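Local coordinates for sialidase B (Streptococcus pneumoniae TIGR4, PDB 4XE9), which cleaves terminal sialic acid residues from oligosaccharides, glycoproteins and glycolipids, hydrolysing alpha-(2->3), alpha-(2->6) and alpha-(2->8) glycosidic linkages, at residues K37-K42 against A103-L108; K437-F442 against Q486-S491; G583-V588 against K601-I606. The protein carries 1 engineered substitution. All coordinates share one frame; numbering follows the deposited sequence.

Interaction 1: K37-K42 against A103-L108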
loop_
_atom_site.group_PDB
_atom_site.type_symbol
_atom_site.label_atom_id
_atom_site.label_comp_id
_atom_site.label_asym_id
_atom_site.label_seq_id
_atom_site.Cartn_x
_atom_site.Cartn_y
_atom_site.Cartn_z
ATOM N N LYS A 37 5.101 16.542 -21.173
ATOM C CA LYS A 37 5.414 15.121 -21.265
ATOM C C LYS A 37 6.929 14.985 -21.311
ATOM O O LYS A 37 7.581 15.548 -22.191
ATOM C CB LYS A 37 4.749 14.499 -22.495
ATOM C CG LYS A 37 3.225 14.416 -22.369
ATOM C CD LYS A 37 2.558 13.963 -23.664
ATOM C CE LYS A 37 1.113 13.553 -23.426
ATOM N NZ LYS A 37 1.024 12.275 -22.646
ATOM N N PHE A 38 7.493 14.265 -20.341
ATOM C CA PHE A 38 8.944 14.233 -20.188
ATOM C C PHE A 38 9.458 12.875 -19.732
ATOM O O PHE A 38 8.715 12.076 -19.156
ATOM C CB PHE A 38 9.416 15.331 -19.221
ATOM C CG PHE A 38 9.150 15.032 -17.767
ATOM C CD1 PHE A 38 7.932 15.356 -17.194
ATOM C CD2 PHE A 38 10.134 14.442 -16.968
ATOM C CE1 PHE A 38 7.685 15.097 -15.852
ATOM C CE2 PHE A 38 9.890 14.167 -15.620
ATOM C CZ PHE A 38 8.663 14.504 -15.064
ATOM N N LYS A 39 10.731 12.618 -20.019
ATOM C CA LYS A 39 11.398 11.411 -19.567
ATOM C C LYS A 39 12.605 11.822 -18.750
ATOM O O LYS A 39 13.253 12.826 -19.041
ATOM C CB LYS A 39 11.882 10.553 -20.742
ATOM C CG LYS A 39 10.847 10.179 -21.789
ATOM C CD LYS A 39 11.552 9.379 -22.899
ATOM C CE LYS A 39 10.769 9.336 -24.200
ATOM N NZ LYS A 39 9.761 8.260 -24.206
ATOM N N ALA A 40 12.898 11.049 -17.714
ATOM C CA ALA A 40 14.124 11.236 -16.956
ATOM C C ALA A 40 14.475 9.900 -16.352
ATOM O O ALA A 40 14.032 9.569 -15.249
ATOM C CB ALA A 40 13.945 12.293 -15.856
ATOM N N ASP A 41 15.266 9.121 -17.078
ATOM C CA ASP A 41 15.614 7.790 -16.603
ATOM C C ASP A 41 16.986 7.777 -15.950
ATOM O O ASP A 41 17.386 6.775 -15.357
ATOM C CB ASP A 41 15.521 6.767 -17.741
ATOM C CG ASP A 41 16.517 7.031 -18.853
ATOM O OD1 ASP A 41 17.033 8.161 -18.958
ATOM O OD2 ASP A 41 16.774 6.098 -19.640
ATOM N N LYS A 42 17.707 8.893 -16.056
ATOM C CA LYS A 42 18.948 9.077 -15.299
ATOM C C LYS A 42 19.019 10.475 -14.710
ATOM O O LYS A 42 19.954 11.222 -15.006
ATOM C CB LYS A 42 20.181 8.864 -16.181
ATOM C CG LYS A 42 20.212 7.558 -16.935
ATOM C CD LYS A 42 21.562 7.359 -17.609
ATOM C CE LYS A 42 21.438 6.441 -18.814
ATOM N NZ LYS A 42 20.441 6.978 -19.783
ATOM N N ALA A 103 12.742 4.188 -21.082
ATOM C CA ALA A 103 12.384 5.416 -20.371
ATOM C C ALA A 103 10.895 5.733 -20.514
ATOM O O ALA A 103 10.347 5.724 -21.622
ATOM C CB ALA A 103 13.229 6.582 -20.862
ATOM N N VAL A 104 10.248 6.006 -19.381
ATOM C CA VAL A 104 8.812 6.277 -19.322
ATOM C C VAL A 104 8.489 7.738 -19.624
ATOM O O VAL A 104 9.151 8.656 -19.122
ATOM C CB VAL A 104 8.236 5.910 -17.930
ATOM C CG1 VAL A 104 6.791 6.395 -17.786
ATOM C CG2 VAL A 104 8.315 4.398 -17.700
ATOM N N GLU A 105 7.472 7.955 -20.450
ATOM C CA GLU A 105 6.989 9.305 -20.714
ATOM C C GLU A 105 6.003 9.685 -19.620
ATOM O O GLU A 105 4.870 9.203 -19.613
ATOM C CB GLU A 105 6.321 9.381 -22.094
ATOM C CG GLU A 105 5.805 10.768 -22.453
ATOM C CD GLU A 105 5.339 10.860 -23.892
ATOM O OE1 GLU A 105 4.236 11.387 -24.124
ATOM O OE2 GLU A 105 6.076 10.414 -24.795
ATOM N N ASN A 106 6.443 10.515 -18.675
ATOM C CA ASN A 106 5.554 11.003 -17.628
ATOM C C ASN A 106 4.755 12.166 -18.160
ATOM O O ASN A 106 5.275 12.981 -18.922
ATOM C CB ASN A 106 6.335 11.481 -16.407
ATOM C CG ASN A 106 7.120 10.383 -15.757
ATOM O OD1 ASN A 106 6.593 9.631 -14.927
ATOM N ND2 ASN A 106 8.397 10.277 -16.120
ATOM N N THR A 107 3.494 12.246 -17.752
ATOM C CA THR A 107 2.632 13.349 -18.172
ATOM C C THR A 107 2.316 14.216 -16.973
ATOM O O THR A 107 1.621 13.782 -16.047
ATOM C CB THR A 107 1.317 12.837 -18.772
ATOM O OG1 THR A 107 1.603 11.925 -19.839
ATOM C CG2 THR A 107 0.492 14.003 -19.306
ATOM N N LEU A 108 2.815 15.447 -16.995
ATOM C CA LEU A 108 2.666 16.342 -15.860
ATOM C C LEU A 108 1.734 17.482 -16.233
ATOM O O LEU A 108 1.849 18.057 -17.315
ATOM C CB LEU A 108 4.039 16.890 -15.459
ATOM C CG LEU A 108 4.156 17.846 -14.271
ATOM C CD1 LEU A 108 5.546 17.727 -13.664
ATOM C CD2 LEU A 108 3.922 19.299 -14.691
HETATM O O HOH W 1 11.337 5.711 -24.117
HETATM O O HOH W 2 11.175 8.830 -17.477
#

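Interaction 2: K437-F442 against Q486-S491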
loop_
_atom_site.group_PDB
_atom_site.type_symbol
_atom_site.label_atom_id
_atom_site.label_comp_id
_atom_site.label_asym_id
_atom_site.label_seq_id
_atom_site.Cartn_x
_atom_site.Cartn_y
_atom_site.Cartn_z
ATOM N N LYS A 437 -14.883 -15.159 10.729
ATOM C CA LYS A 437 -14.823 -15.877 11.999
ATOM C C LYS A 437 -13.419 -15.758 12.542
ATOM O O LYS A 437 -12.451 -15.828 11.785
ATOM C CB LYS A 437 -15.166 -17.354 11.822
ATOM C CG LYS A 437 -16.648 -17.652 11.944
ATOM C CD LYS A 437 -17.186 -17.217 13.314
ATOM C CE LYS A 437 -16.537 -18.000 14.451
ATOM N NZ LYS A 437 -17.404 -18.071 15.663
ATOM N N LEU A 438 -13.301 -15.564 13.850
ATOM C CA LEU A 438 -11.988 -15.509 14.459
ATOM C C LEU A 438 -11.376 -16.901 14.472
ATOM O O LEU A 438 -12.063 -17.885 14.744
ATOM C CB LEU A 438 -12.081 -14.993 15.894
ATOM C CG LEU A 438 -12.517 -13.554 16.155
ATOM C CD1 LEU A 438 -12.407 -13.257 17.666
ATOM C CD2 LEU A 438 -11.681 -12.574 15.348
ATOM N N LEU A 439 -10.086 -16.987 14.171
ATOM C CA LEU A 439 -9.359 -18.243 14.345
ATOM C C LEU A 439 -9.040 -18.444 15.825
ATOM O O LEU A 439 -8.910 -17.474 16.574
ATOM C CB LEU A 439 -8.066 -18.245 13.524
ATOM C CG LEU A 439 -8.204 -18.420 12.012
ATOM C CD1 LEU A 439 -6.838 -18.671 11.380
ATOM C CD2 LEU A 439 -9.149 -19.557 11.718
ATOM N N PRO A 440 -8.909 -19.709 16.255
ATOM C CA PRO A 440 -8.584 -19.977 17.660
ATOM C C PRO A 440 -7.132 -19.632 17.985
ATOM O O PRO A 440 -6.341 -19.399 17.065
ATOM C CB PRO A 440 -8.796 -21.490 17.778
ATOM C CG PRO A 440 -8.511 -22.010 16.424
ATOM C CD PRO A 440 -9.067 -20.955 15.483
ATOM N N PRO A 441 -6.777 -19.599 19.281
ATOM C CA PRO A 441 -5.363 -19.401 19.605
ATOM C C PRO A 441 -4.601 -20.675 19.264
ATOM O O PRO A 441 -5.195 -21.756 19.314
ATOM C CB PRO A 441 -5.363 -19.208 21.130
ATOM C CG PRO A 441 -6.795 -19.114 21.543
ATOM C CD PRO A 441 -7.605 -19.780 20.485
ATOM N N PHE A 442 -3.320 -20.555 18.928
ATOM C CA PHE A 442 -2.519 -21.725 18.576
ATOM C C PHE A 442 -1.339 -21.926 19.506
ATOM O O PHE A 442 -0.766 -23.009 19.553
ATOM C CB PHE A 442 -2.017 -21.620 17.134
ATOM C CG PHE A 442 -3.109 -21.708 16.116
ATOM C CD1 PHE A 442 -3.686 -22.930 15.808
ATOM C CD2 PHE A 442 -3.566 -20.570 15.477
ATOM C CE1 PHE A 442 -4.702 -23.015 14.876
ATOM C CE2 PHE A 442 -4.585 -20.641 14.542
ATOM C CZ PHE A 442 -5.152 -21.866 14.237
ATOM N N GLN A 486 -12.037 -25.438 7.652
ATOM C CA GLN A 486 -12.959 -25.582 8.777
ATOM C C GLN A 486 -12.193 -25.689 10.100
ATOM O O GLN A 486 -12.601 -25.120 11.110
ATOM C CB GLN A 486 -13.864 -26.800 8.577
ATOM C CG GLN A 486 -14.831 -26.659 7.400
ATOM C CD GLN A 486 -15.558 -27.952 7.068
ATOM O OE1 GLN A 486 -16.566 -28.282 7.689
ATOM N NE2 GLN A 486 -15.052 -28.686 6.078
ATOM N N THR A 487 -11.082 -26.420 10.088
ATOM C CA THR A 487 -10.237 -26.545 11.271
ATOM C C THR A 487 -8.781 -26.318 10.902
ATOM O O THR A 487 -8.362 -26.611 9.778
ATOM C CB THR A 487 -10.353 -27.940 11.922
ATOM O OG1 THR A 487 -9.807 -28.920 11.036
ATOM C CG2 THR A 487 -11.804 -28.284 12.239
ATOM N N TRP A 488 -8.008 -25.819 11.860
ATOM C CA TRP A 488 -6.612 -25.490 11.624
ATOM C C TRP A 488 -5.721 -26.080 12.699
ATOM O O TRP A 488 -6.142 -26.231 13.852
ATOM C CB TRP A 488 -6.425 -23.968 11.605
ATOM C CG TRP A 488 -7.217 -23.313 10.525
ATOM C CD1 TRP A 488 -8.513 -22.894 10.599
ATOM C CD2 TRP A 488 -6.770 -23.013 9.196
ATOM N NE1 TRP A 488 -8.901 -22.351 9.392
ATOM C CE2 TRP A 488 -7.849 -22.414 8.517
ATOM C CE3 TRP A 488 -5.560 -23.193 8.519
ATOM C CZ2 TRP A 488 -7.754 -21.987 7.187
ATOM C CZ3 TRP A 488 -5.468 -22.780 7.199
ATOM C CH2 TRP A 488 -6.560 -22.187 6.545
ATOM N N LYS A 489 -4.492 -26.412 12.314
ATOM C CA LYS A 489 -3.454 -26.761 13.281
ATOM C C LYS A 489 -2.222 -25.923 12.991
ATOM O O LYS A 489 -2.084 -25.346 11.906
ATOM C CB LYS A 489 -3.107 -28.255 13.205
ATOM C CG LYS A 489 -2.343 -28.664 11.955
ATOM C CD LYS A 489 -1.916 -30.127 12.031
ATOM C CE LYS A 489 -1.080 -30.522 10.821
ATOM N NZ LYS A 489 -0.602 -31.928 10.915
ATOM N N LYS A 490 -1.311 -25.840 13.949
ATOM C CA LYS A 490 -0.090 -25.106 13.680
ATOM C C LYS A 490 1.082 -26.045 13.462
ATOM O O LYS A 490 1.099 -27.173 13.956
ATOM C CB LYS A 490 0.206 -24.101 14.798
ATOM C CG LYS A 490 0.401 -24.711 16.179
ATOM C CD LYS A 490 1.872 -24.926 16.471
ATOM C CE LYS A 490 2.125 -25.136 17.949
ATOM N NZ LYS A 490 3.571 -25.340 18.170
ATOM N N SER A 491 2.044 -25.574 12.681
ATOM C CA SER A 491 3.348 -26.206 12.590
ATOM C C SER A 491 4.359 -25.107 12.855
ATOM O O SER A 491 4.486 -24.172 12.064
ATOM C CB SER A 491 3.556 -26.821 11.209
ATOM O OG SER A 491 4.882 -27.310 11.073
#

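Interaction 3: G583-V588 against K601-I606. Engineered in segment 601-606: Gly605 (natural residue Asp).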
loop_
_atom_site.group_PDB
_atom_site.type_symbol
_atom_site.label_atom_id
_atom_site.label_comp_id
_atom_site.label_asym_id
_atom_site.label_seq_id
_atom_site.Cartn_x
_atom_site.Cartn_y
_atom_site.Cartn_z
ATOM N N GLY A 583 14.501 0.560 -5.387
ATOM C CA GLY A 583 15.243 -0.379 -6.205
ATOM C C GLY A 583 14.511 -1.695 -6.392
ATOM O O GLY A 583 15.098 -2.769 -6.277
ATOM N N GLY A 584 13.226 -1.617 -6.706
ATOM C CA GLY A 584 12.417 -2.811 -6.842
ATOM C C GLY A 584 12.927 -3.764 -7.906
ATOM O O GLY A 584 13.337 -3.346 -8.988
ATOM N N GLN A 585 12.899 -5.054 -7.593
ATOM C CA GLN A 585 13.319 -6.073 -8.543
ATOM C C GLN A 585 12.427 -7.293 -8.536
ATOM O O GLN A 585 11.869 -7.674 -7.501
ATOM C CB GLN A 585 14.755 -6.523 -8.248
ATOM C CG GLN A 585 15.804 -5.466 -8.529
ATOM C CD GLN A 585 17.206 -5.995 -8.371
ATOM O OE1 GLN A 585 17.403 -7.145 -7.975
ATOM N NE2 GLN A 585 18.195 -5.154 -8.663
ATOM N N LEU A 586 12.320 -7.914 -9.703
ATOM C CA LEU A 586 11.897 -9.297 -9.777
ATOM C C LEU A 586 13.169 -10.089 -10.020
ATOM O O LEU A 586 13.968 -9.739 -10.895
ATOM C CB LEU A 586 10.927 -9.529 -10.936
ATOM C CG LEU A 586 9.619 -8.742 -10.938
ATOM C CD1 LEU A 586 8.667 -9.310 -12.003
ATOM C CD2 LEU A 586 8.959 -8.763 -9.573
ATOM N N VAL A 587 13.378 -11.136 -9.235
ATOM C CA VAL A 587 14.600 -11.923 -9.350
ATOM C C VAL A 587 14.183 -13.333 -9.707
ATOM O O VAL A 587 13.432 -13.961 -8.965
ATOM C CB VAL A 587 15.367 -11.923 -8.029
ATOM C CG1 VAL A 587 16.704 -12.650 -8.180
ATOM C CG2 VAL A 587 15.590 -10.486 -7.555
ATOM N N VAL A 588 14.648 -13.806 -10.859
ATOM C CA VAL A 588 14.278 -15.118 -11.371
ATOM C C VAL A 588 15.337 -16.134 -10.970
ATOM O O VAL A 588 16.523 -15.961 -11.271
ATOM C CB VAL A 588 14.151 -15.090 -12.904
ATOM C CG1 VAL A 588 13.724 -16.466 -13.448
ATOM C CG2 VAL A 588 13.168 -14.003 -13.337
ATOM N N LYS A 601 19.481 -16.074 -11.275
ATOM C CA LYS A 601 20.149 -15.839 -12.552
ATOM C C LYS A 601 19.852 -14.492 -13.201
ATOM O O LYS A 601 20.743 -13.872 -13.789
ATOM C CB LYS A 601 19.769 -16.948 -13.526
ATOM C CG LYS A 601 20.597 -16.952 -14.801
ATOM C CD LYS A 601 20.234 -18.152 -15.669
ATOM C CE LYS A 601 21.159 -18.277 -16.866
ATOM N NZ LYS A 601 20.775 -19.424 -17.733
ATOM N N TYR A 602 18.603 -14.047 -13.105
ATOM C CA TYR A 602 18.178 -12.781 -13.706
ATOM C C TYR A 602 17.608 -11.844 -12.649
ATOM O O TYR A 602 16.802 -12.270 -11.817
ATOM C CB TYR A 602 17.100 -13.036 -14.766
ATOM C CG TYR A 602 17.505 -14.003 -15.855
ATOM C CD1 TYR A 602 18.267 -13.582 -16.941
ATOM C CD2 TYR A 602 17.110 -15.336 -15.804
ATOM C CE1 TYR A 602 18.635 -14.465 -17.940
ATOM C CE2 TYR A 602 17.469 -16.225 -16.800
ATOM C CZ TYR A 602 18.231 -15.781 -17.863
ATOM O OH TYR A 602 18.595 -16.655 -18.857
ATOM N N HIS A 603 18.032 -10.579 -12.680
ATOM C CA HIS A 603 17.467 -9.531 -11.828
ATOM C C HIS A 603 16.843 -8.473 -12.732
ATOM O O HIS A 603 17.547 -7.809 -13.491
ATOM C CB HIS A 603 18.548 -8.854 -10.978
ATOM C CG HIS A 603 19.200 -9.756 -9.983
ATOM N ND1 HIS A 603 19.135 -9.536 -8.616
ATOM C CD2 HIS A 603 19.944 -10.877 -10.136
ATOM C CE1 HIS A 603 19.800 -10.479 -7.986
ATOM N NE2 HIS A 603 20.304 -11.314 -8.891
ATOM N N TYR A 604 15.528 -8.313 -12.662
ATOM C CA TYR A 604 14.848 -7.313 -13.479
ATOM C C TYR A 604 14.515 -6.068 -12.665
ATOM O O TYR A 604 13.794 -6.141 -11.670
ATOM C CB TYR A 604 13.569 -7.895 -14.074
ATOM C CG TYR A 604 12.681 -6.837 -14.681
ATOM C CD1 TYR A 604 12.936 -6.338 -15.947
ATOM C CD2 TYR A 604 11.591 -6.339 -13.984
ATOM C CE1 TYR A 604 12.128 -5.363 -16.504
ATOM C CE2 TYR A 604 10.782 -5.368 -14.531
ATOM C CZ TYR A 604 11.058 -4.884 -15.787
ATOM O OH TYR A 604 10.259 -3.909 -16.328
ATOM N N GLY A 605 15.026 -4.920 -13.097
ATOM C CA GLY A 605 14.736 -3.666 -12.424
ATOM C C GLY A 605 13.353 -3.143 -12.769
ATOM O O GLY A 605 13.078 -2.812 -13.922
ATOM N N ILE A 606 12.479 -3.070 -11.768
ATOM C CA ILE A 606 11.103 -2.599 -11.986
ATOM C C ILE A 606 11.066 -1.120 -12.403
ATOM O O ILE A 606 10.273 -0.715 -13.252
ATOM C CB ILE A 606 10.234 -2.862 -10.734
ATOM C CG1 ILE A 606 10.122 -4.377 -10.516
ATOM C CG2 ILE A 606 8.850 -2.181 -10.846
ATOM C CD1 ILE A 606 8.754 -4.866 -10.085
#

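Interaction 1: K37-K42 against A103-L108
Three groups grip Lys37 NZ where strand 32-39 runs antiparallel to strand 102-113 in a sheet of the N-terminal, concanavalin-like domain. It donates a hydrogen bond of 2.9 Å to Thr107 OG1, forms a long salt bridge to Glu105 OE1 at 3.6 Å, and is also hydrogen-bonded to Pro186 O. Lys37 and Thr107 are a non-hydrogen-bonded pair whose side chains lie side by side on one face of the sheet. The lysine chain runs extended until its last torsion turns (chi4 -70°), which brings NZ to the threonine hydroxyl. Glu105 reaches the same lysine by a straight chain, its CG turned opposite the backbone N (chi1 -179°), and its carboxylate crosses the lysine methylenes at a slant. Glu105 OE2 lies close to the like-charged Asp168, which would tend to raise the pKa of the glutamate, while Lys37 would tend to lower it.

The next pair, Phe38 and Asn106, is hydrogen-bonded in both directions: Phe38 N to Asn106 O at 2.9 Å, and Asn106 N to Phe38 O at 2.8 Å. Their side chains occupy the other face, where Asn106 CB sits over one face of the phenyl ring, 4.2 Å from its centroid, as a CH-pi contact. The amide of Asn106 is held beyond the pair, ND2 by Trp96 O and OD1 by Asn124 ND2, while Leu49 and Met68, from strands 46-53 and 63-69 of the second sheet of the domain, pack on Phe38.

Past this pair the strands part, and water takes over the bridging. One molecule links Ala40 N to Val104 O; another accepts from Lys39 NZ at 3.0 Å and donates to Ala103 O at 2.7 Å.

Interaction 2: K437-F442 against Q486-S491
Phe442 and Leu439 pack on Trp488, the tryptophan of the Asp box (S-x-D-x-G-x-T-W) of BNR repeat 3, where the loop after strand 437-438 meets the start of strand 489-494; these are the two outermost strands of one mixed sheet of the sialidase fold. No hydrogen bond crosses between the two segments; the tight part is mainly apolar. Leu439 touches with a single branch, its CD2 methyl lying 3.6 Å from Trp488 CD1, at the pyrrole part of the indole and oblique to it. Phe442 meets the same residue at its CB and backbone: its CZ is 3.6 Å from Trp488 CB, which approaches the edge of the phenyl ring near its plane, and CE1 is 3.7 Å from Trp488 O, also in that plane. Leu479 and Met423 of adjoining strands extend this apolar patch.

Toward solvent the packing thins. Lys490 slides past Phe442 in the opposite direction, giving only methylene contacts, with its CG 4.0 Å from Phe442 CB. After a bend at chi2 (96°) the chain passes Phe442 O and its end leads away, NZ hydrogen-bonded to Ser492 OG. The last touch on this outer side is Lys490 CE, 3.9 Å from Phe442 O.

Interaction 3: G583-V588 against K601-I606
A beta hairpin of strands 584-592 and 597-605 contains this contact, and its polar cross-strand link on one face joins His603 to Gln585. His603 ND1 donates to Gln585 OE1 at 3.0 Å, with the oxygen in the plane of the imidazole and the amide turned 82° against the ring. The same oxygen accepts from Asn576 ND2, so two donors hold this oxygen. Val587 CG1 stands over the centre of the imidazole, 3.9 Å from its centroid, a CH-pi contact; being anti to the backbone N (chi1 -175°), this methyl is set against the ring face, and the ring is thus held at its edge by an amide and across a face by a methyl.

The hairpin supplies the two last strands of a four-stranded antiparallel sheet, such as forms a blade of the sialidase beta-propeller, with 597-605 at one edge. Leu586 and Tyr604 form a hydrogen-bonded pair, Tyr604 N lying 2.8 Å from Leu586 O. On the other face Leu586 and Tyr604 pack on Leu652 and Leu657, Val588 on Leu657, and Tyr602 on Thr658, while Leu586 CD2 reaches Ile606 CD1 at 3.9 Å. Tyr604 OH extends further, to Lys100 N of the N-terminal domain. Gly605, engineered from Asp, is paired with Gln585.

Gly584 lies about 9 Å from the side chain of Arg581, which probably binds substrate, and its O accepts a hydrogen bond from Ile606 N at 2.9 Å. At the other end a classic beta bulge sets Lys601 and Tyr602 against Val588, whose O accepts from Lys601 N at 3.0 Å and, weakly, from Tyr602 N at 3.4 Å.

How the interactions relate
Two ways of joining beta elements are compared here. Interactions 1 and 3 are antiparallel strand pairs built on backbone hydrogen bonds, interaction 1 buried and joining strands far apart in sequence, interaction 3 a partly buried hairpin. Interaction 2 is a surface contact between a loop and a strand end, with no hydrogen bond and mostly side-chain contact. Polar side chains add a lysine-centred cluster in interaction 1 and a histidine-amide bond in interaction 3. Interactions 2 and 3 share the propeller domain, yet their centres lie 36 Å apart; interaction 1, in the N-terminal domain, comes within about 7 Å of interaction 3 at the nearest atoms without touching it.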